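Local coordinates for mucus binding protein (Lactobacillus reuteri, PDB 3I57), which probably binds mucus at the bacterial cell surface, this chain being a type 2 repeat of the longer cell-wall protein, a repeat that also binds immunoglobulin, at residues Lys94-Val100 / Gln114-Phe120; Tyr8-Thr13 / Phe73-Arg77. All coordinates share one frame. Residue numbers count along the deposited sequence, not the author numbering.

Contact 1. Residues Lys94-Val100 / Gln114-Phe120; sequences KTLTETV and QTAQVTF
Two extended strands, 94-100 and 114-120, run antiparallel in unbroken register, K94 opposite F120 through V100 opposite Q114, their axes 4.5 Å apart at closest and 157° between their directions. Hydrogen-bonded pairs alternate with non-hydrogen-bonded ones, whose CA atoms lie closer together. Each hydrogen-bonded pair makes two backbone bonds: K94 N to F120 O 3.0 Å and F120 N to K94 O 2.8 Å; L96 N to V118 O 2.8 Å and V118 N to L96 O 2.9 Å; E98 N to A116 O 2.7 Å and A116 N to E98 O 3.0 Å; V100 N to Q114 O 2.9 Å and Q114 N to V100 O 3.1 Å. CA-H...O contacts, such as T115 CA to E98 O at 3.0 Å, lie between these rungs.

One face carries T95, T97, T99, T115, Q117 and T119, and two of its cross-strand pairs are joined by side-chain hydrogen bonds. T95 and T119, both m, bring OG1 to OG1 at 2.9 Å, and Q117 NE2 donates to T97 OG1 at 2.9 Å.

The other face sets L96, V100, A116, V118 and F120 beside K94, Q114 and a buried E98. L96 (m, t) places CB 4.0 Å from V118 CG2 and CD1 3.9 Å from F120 CE2, while K94 NZ turns to the carbonyls of S169 and A171.

This regular ladder belongs to the Muc B2-like half of the repeat. Strand 176-183 lies parallel along strand 93-104, and Y145, L148 and V163 cover the L96, E98 and V100 side.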
loop_
_atom_site.group_PDB
_atom_site.type_symbol
_atom_site.label_atom_id
_atom_site.label_comp_id
_atom_site.label_asym_id
_atom_site.label_seq_id
_atom_site.Cartn_x
_atom_site.Cartn_y
_atom_site.Cartn_z
ATOM N N LYS A 94 0.661 12.845 -0.820
ATOM C CA LYS A 94 0.273 13.666 0.323
ATOM C C LYS A 94 0.539 15.121 -0.017
ATOM O O LYS A 94 1.475 15.419 -0.749
ATOM C CB LYS A 94 0.947 13.198 1.628
ATOM C CG LYS A 94 2.078 14.050 2.172
ATOM C CD LYS A 94 2.583 13.490 3.488
ATOM C CE LYS A 94 4.095 13.345 3.421
ATOM N NZ LYS A 94 4.662 13.078 4.756
ATOM N N THR A 95 -0.300 16.010 0.502
ATOM C CA THR A 95 -0.150 17.435 0.232
ATOM C C THR A 95 0.018 18.168 1.569
ATOM O O THR A 95 -0.772 17.974 2.506
ATOM C CB THR A 95 -1.349 17.954 -0.575
ATOM O OG1 THR A 95 -1.393 17.281 -1.848
ATOM C CG2 THR A 95 -1.266 19.480 -0.802
ATOM N N LEU A 96 1.088 18.954 1.680
ATOM C CA LEU A 96 1.335 19.740 2.881
ATOM C C LEU A 96 1.113 21.226 2.585
ATOM O O LEU A 96 1.289 21.672 1.450
ATOM C CB LEU A 96 2.770 19.567 3.374
ATOM C CG LEU A 96 3.273 18.153 3.653
ATOM C CD1 LEU A 96 4.667 18.246 4.294
ATOM C CD2 LEU A 96 2.315 17.460 4.604
ATOM N N THR A 97 0.767 21.983 3.623
ATOM C CA THR A 97 0.444 23.389 3.454
ATOM C C THR A 97 1.353 24.266 4.311
ATOM O O THR A 97 1.543 24.018 5.510
ATOM C CB THR A 97 -1.034 23.671 3.850
ATOM O OG1 THR A 97 -1.901 22.938 2.991
ATOM C CG2 THR A 97 -1.375 25.163 3.741
ATOM N N GLU A 98 1.931 25.289 3.685
ATOM C CA GLU A 98 2.709 26.267 4.421
ATOM C C GLU A 98 1.764 27.435 4.738
ATOM O O GLU A 98 1.015 27.861 3.865
ATOM C CB GLU A 98 3.889 26.749 3.575
ATOM C CG GLU A 98 4.414 28.102 4.062
ATOM C CD GLU A 98 5.533 28.637 3.180
ATOM O OE1 GLU A 98 5.305 28.697 1.952
ATOM O OE2 GLU A 98 6.602 29.008 3.737
ATOM N N THR A 99 1.784 27.933 5.982
ATOM C CA THR A 99 0.924 29.058 6.381
ATOM C C THR A 99 1.801 30.167 6.926
ATOM O O THR A 99 2.612 29.928 7.834
ATOM C CB THR A 99 -0.050 28.651 7.507
ATOM O OG1 THR A 99 -0.862 27.583 7.037
ATOM C CG2 THR A 99 -0.967 29.814 7.884
ATOM N N VAL A 100 1.636 31.361 6.367
ATOM C CA VAL A 100 2.336 32.542 6.846
ATOM C C VAL A 100 1.347 33.549 7.403
ATOM O O VAL A 100 0.420 33.990 6.706
ATOM C CB VAL A 100 3.135 33.209 5.738
ATOM C CG1 VAL A 100 3.894 34.450 6.306
ATOM C CG2 VAL A 100 4.088 32.192 5.069
ATOM N N GLN A 114 -1.252 34.015 4.069
ATOM C CA GLN A 114 -1.079 33.416 2.748
ATOM C C GLN A 114 -0.637 31.985 2.958
ATOM O O GLN A 114 0.014 31.674 3.952
ATOM C CB GLN A 114 -0.004 34.154 1.958
ATOM C CG GLN A 114 -0.489 35.463 1.412
ATOM C CD GLN A 114 0.554 36.140 0.559
ATOM O OE1 GLN A 114 1.022 37.226 0.897
ATOM N NE2 GLN A 114 0.930 35.506 -0.550
ATOM N N THR A 115 -1.020 31.120 2.033
ATOM C CA THR A 115 -0.665 29.714 2.120
ATOM C C THR A 115 -0.103 29.233 0.820
ATOM O O THR A 115 -0.296 29.863 -0.213
ATOM C CB THR A 115 -1.869 28.829 2.464
ATOM O OG1 THR A 115 -2.926 29.006 1.500
ATOM C CG2 THR A 115 -2.361 29.170 3.879
ATOM N N ALA A 116 0.596 28.107 0.878
ATOM C CA ALA A 116 1.094 27.449 -0.317
ATOM C C ALA A 116 1.151 25.969 -0.023
ATOM O O ALA A 116 1.180 25.561 1.144
ATOM C CB ALA A 116 2.457 27.956 -0.665
ATOM N N GLN A 117 1.205 25.163 -1.078
ATOM C CA GLN A 117 1.120 23.729 -0.916
ATOM C C GLN A 117 2.205 23.009 -1.690
ATOM O O GLN A 117 2.665 23.492 -2.728
ATOM C CB GLN A 117 -0.260 23.230 -1.332
ATOM C CG GLN A 117 -1.382 23.646 -0.367
ATOM C CD GLN A 117 -2.639 22.849 -0.597
ATOM O OE1 GLN A 117 -2.980 22.526 -1.734
ATOM N NE2 GLN A 117 -3.342 22.535 0.478
ATOM N N VAL A 118 2.654 21.875 -1.144
ATOM C CA VAL A 118 3.526 20.970 -1.857
ATOM C C VAL A 118 2.915 19.570 -1.777
ATOM O O VAL A 118 2.138 19.235 -0.857
ATOM C CB VAL A 118 4.995 20.912 -1.303
ATOM C CG1 VAL A 118 5.718 22.296 -1.441
ATOM C CG2 VAL A 118 5.012 20.429 0.143
ATOM N N THR A 119 3.218 18.773 -2.795
ATOM C CA THR A 119 2.693 17.412 -2.877
ATOM C C THR A 119 3.823 16.426 -3.054
ATOM O O THR A 119 4.735 16.661 -3.858
ATOM C CB THR A 119 1.717 17.310 -4.083
ATOM O OG1 THR A 119 0.573 18.131 -3.803
ATOM C CG2 THR A 119 1.282 15.874 -4.310
ATOM N N PHE A 120 3.807 15.340 -2.274
ATOM C CA PHE A 120 4.786 14.267 -2.419
ATOM C C PHE A 120 4.114 13.046 -3.001
ATOM O O PHE A 120 2.900 12.897 -2.864
ATOM C CB PHE A 120 5.328 13.846 -1.051
ATOM C CG PHE A 120 6.115 14.924 -0.387
ATOM C CD1 PHE A 120 7.489 14.964 -0.529
ATOM C CD2 PHE A 120 5.472 15.922 0.322
ATOM C CE1 PHE A 120 8.221 15.985 0.057
ATOM C CE2 PHE A 120 6.193 16.938 0.955
ATOM C CZ PHE A 120 7.560 16.978 0.807
#

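Contact 2. Residues Tyr8-Thr13 / Phe73-Arg77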
loop_
_atom_site.group_PDB
_atom_site.type_symbol
_atom_site.label_atom_id
_atom_site.label_comp_id
_atom_site.label_asym_id
_atom_site.label_seq_id
_atom_site.Cartn_x
_atom_site.Cartn_y
_atom_site.Cartn_z
ATOM N N TYR A 8 -5.719 -26.691 -0.493
ATOM C CA TYR A 8 -5.298 -25.435 -1.124
ATOM C C TYR A 8 -4.892 -24.428 -0.033
ATOM O O TYR A 8 -5.693 -24.107 0.851
ATOM C CB TYR A 8 -6.422 -24.900 -2.023
ATOM C CG TYR A 8 -6.614 -25.765 -3.227
ATOM C CD1 TYR A 8 -7.379 -26.923 -3.137
ATOM C CD2 TYR A 8 -5.962 -25.496 -4.425
ATOM C CE1 TYR A 8 -7.532 -27.763 -4.204
ATOM C CE2 TYR A 8 -6.111 -26.340 -5.529
ATOM C CZ TYR A 8 -6.899 -27.484 -5.396
ATOM O OH TYR A 8 -7.081 -28.338 -6.455
ATOM N N ILE A 9 -3.646 -23.963 -0.084
ATOM C CA ILE A 9 -3.046 -23.238 1.044
ATOM C C ILE A 9 -2.529 -21.855 0.654
ATOM O O ILE A 9 -1.886 -21.728 -0.380
ATOM C CB ILE A 9 -1.821 -24.005 1.588
ATOM C CG1 ILE A 9 -2.204 -25.423 2.045
ATOM C CG2 ILE A 9 -1.184 -23.246 2.768
ATOM C CD1 ILE A 9 -3.384 -25.417 2.909
ATOM N N ASP A 10 -2.778 -20.843 1.496
ATOM C CA ASP A 10 -2.076 -19.541 1.359
ATOM C C ASP A 10 -0.794 -19.660 2.166
ATOM O O ASP A 10 -0.815 -19.704 3.412
ATOM C CB ASP A 10 -2.917 -18.376 1.881
ATOM C CG ASP A 10 -2.178 -17.032 1.837
ATOM O OD1 ASP A 10 -0.944 -17.012 1.783
ATOM O OD2 ASP A 10 -2.854 -15.992 1.851
ATOM N N GLY A 11 0.317 -19.781 1.449
ATOM C CA GLY A 11 1.608 -20.001 2.086
ATOM C C GLY A 11 2.226 -18.748 2.666
ATOM O O GLY A 11 3.287 -18.818 3.303
ATOM N N GLU A 12 1.575 -17.601 2.480
ATOM C CA GLU A 12 2.075 -16.386 3.113
ATOM C C GLU A 12 1.484 -16.231 4.483
ATOM O O GLU A 12 2.134 -15.691 5.370
ATOM C CB GLU A 12 1.759 -15.122 2.294
ATOM C CG GLU A 12 2.431 -15.117 0.939
ATOM C CD GLU A 12 2.483 -13.736 0.299
ATOM O OE1 GLU A 12 2.173 -12.709 0.958
ATOM O OE2 GLU A 12 2.841 -13.695 -0.880
ATOM N N THR A 13 0.236 -16.675 4.646
ATOM C CA THR A 13 -0.480 -16.513 5.900
ATOM C C THR A 13 -0.641 -17.849 6.621
ATOM O O THR A 13 -1.212 -17.886 7.714
ATOM C CB THR A 13 -1.878 -15.880 5.689
ATOM O OG1 THR A 13 -2.656 -16.684 4.783
ATOM C CG2 THR A 13 -1.737 -14.484 5.118
ATOM N N PHE A 73 0.021 -21.508 -2.490
ATOM C CA PHE A 73 0.093 -20.264 -3.238
ATOM C C PHE A 73 0.797 -19.159 -2.470
ATOM O O PHE A 73 0.818 -19.157 -1.241
ATOM C CB PHE A 73 -1.319 -19.748 -3.519
ATOM C CG PHE A 73 -2.166 -20.702 -4.297
ATOM C CD1 PHE A 73 -2.273 -20.582 -5.664
ATOM C CD2 PHE A 73 -2.842 -21.719 -3.659
ATOM C CE1 PHE A 73 -3.071 -21.471 -6.397
ATOM C CE2 PHE A 73 -3.634 -22.631 -4.388
ATOM C CZ PHE A 73 -3.735 -22.495 -5.748
ATOM N N LYS A 74 1.328 -18.186 -3.204
ATOM C CA LYS A 74 1.698 -16.913 -2.604
ATOM C C LYS A 74 0.755 -15.837 -3.131
ATOM O O LYS A 74 -0.138 -16.119 -3.944
ATOM C CB LYS A 74 3.168 -16.571 -2.915
ATOM C CG LYS A 74 4.153 -17.572 -2.385
ATOM C CD LYS A 74 5.591 -17.170 -2.801
ATOM C CE LYS A 74 6.644 -17.812 -1.902
ATOM N NZ LYS A 74 6.293 -17.599 -0.471
ATOM N N HIS A 75 0.942 -14.598 -2.690
ATOM C CA HIS A 75 0.066 -13.521 -3.195
ATOM C C HIS A 75 0.721 -12.910 -4.439
ATOM O O HIS A 75 1.897 -12.538 -4.379
ATOM C CB HIS A 75 -0.081 -12.421 -2.146
ATOM C CG HIS A 75 -0.777 -12.847 -0.893
ATOM N ND1 HIS A 75 -1.273 -11.939 0.024
ATOM C CD2 HIS A 75 -1.086 -14.078 -0.415
ATOM C CE1 HIS A 75 -1.838 -12.598 1.021
ATOM N NE2 HIS A 75 -1.732 -13.897 0.781
ATOM N N HIS A 76 -0.005 -12.836 -5.544
ATOM C CA HIS A 76 0.507 -12.145 -6.715
ATOM C C HIS A 76 0.626 -10.634 -6.435
ATOM O O HIS A 76 -0.264 -10.026 -5.831
ATOM C CB HIS A 76 -0.373 -12.396 -7.953
ATOM C CG HIS A 76 0.188 -11.755 -9.176
ATOM N ND1 HIS A 76 1.350 -12.203 -9.774
ATOM C CD2 HIS A 76 -0.152 -10.613 -9.820
ATOM C CE1 HIS A 76 1.654 -11.404 -10.782
ATOM N NE2 HIS A 76 0.755 -10.438 -10.838
ATOM N N ARG A 77 1.743 -10.042 -6.850
ATOM C CA ARG A 77 1.977 -8.612 -6.669
ATOM C C ARG A 77 2.278 -7.916 -7.978
ATOM O O ARG A 77 2.791 -8.531 -8.917
ATOM C CB ARG A 77 3.112 -8.385 -5.668
ATOM C CG ARG A 77 2.706 -8.787 -4.236
ATOM C CD ARG A 77 3.824 -8.666 -3.208
ATOM N NE ARG A 77 3.272 -8.904 -1.876
ATOM C CZ ARG A 77 3.104 -10.118 -1.357
ATOM N NH1 ARG A 77 3.465 -11.187 -2.052
ATOM N NH2 ARG A 77 2.572 -10.253 -0.152
#
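A parallel pairing of strands 2-10 and 67-80 in the mucin-binding half of the repeat ends here, where the first strand runs into a turn. D10 bridges F73 (CA-CA 5.1 Å): F73 N donates to I9 O at 2.9 Å, and G11 N to F73 O at 2.8 Å. The short strand axes diverge by 35°, so beyond this bridge side chains take over.

D10 works in two directions. Its OD1 accepts from E12 N (2.7 Å) and T13 N (3.1 Å), forming an Asx turn within an Asx motif, while OD2 receives H75 NE2 at 2.6 Å. D127 holds H75 ND1 on the other side of the ring, and Y46 also bonds to D10 OD2.

E12 reaches across with its carboxylate. OE2 accepts H75 N and R77 NH1, each at 2.8 Å, and OE1 meets R77 NH2 at 2.7 Å, a two-pronged salt bridge. At the buried end, Y8 CD2 touches F73 CE2 at 3.7 Å, ring edge to ring edge, and F41 of helix 35-43 packs against both rings.

Parallel neighbours formed by the first and last strands of a domain, with a helix packed on their sheet, are characteristic of the beta-grasp fold.

The two pairings follow one another along the chain, one in each half of the elongated repeat: 8-13/73-77 in the mucin-binding half, 94-100/114-120 in the Muc B2-like half. Their centres are 41 Å apart, their nearest atoms about 21 Å, and they do not touch. One sheet still reaches both, because strand 67-80 of contact 2 neighbours strand 112-127 of contact 1. Each is partly buried, but in a different way. Contact 1 separates a covered, more apolar face from a more open threonine-glutamine face along a continuous ladder; contact 2 has just one bridge, so aspartate, glutamate, histidine and arginine side chains carry much of the join where its strands diverge.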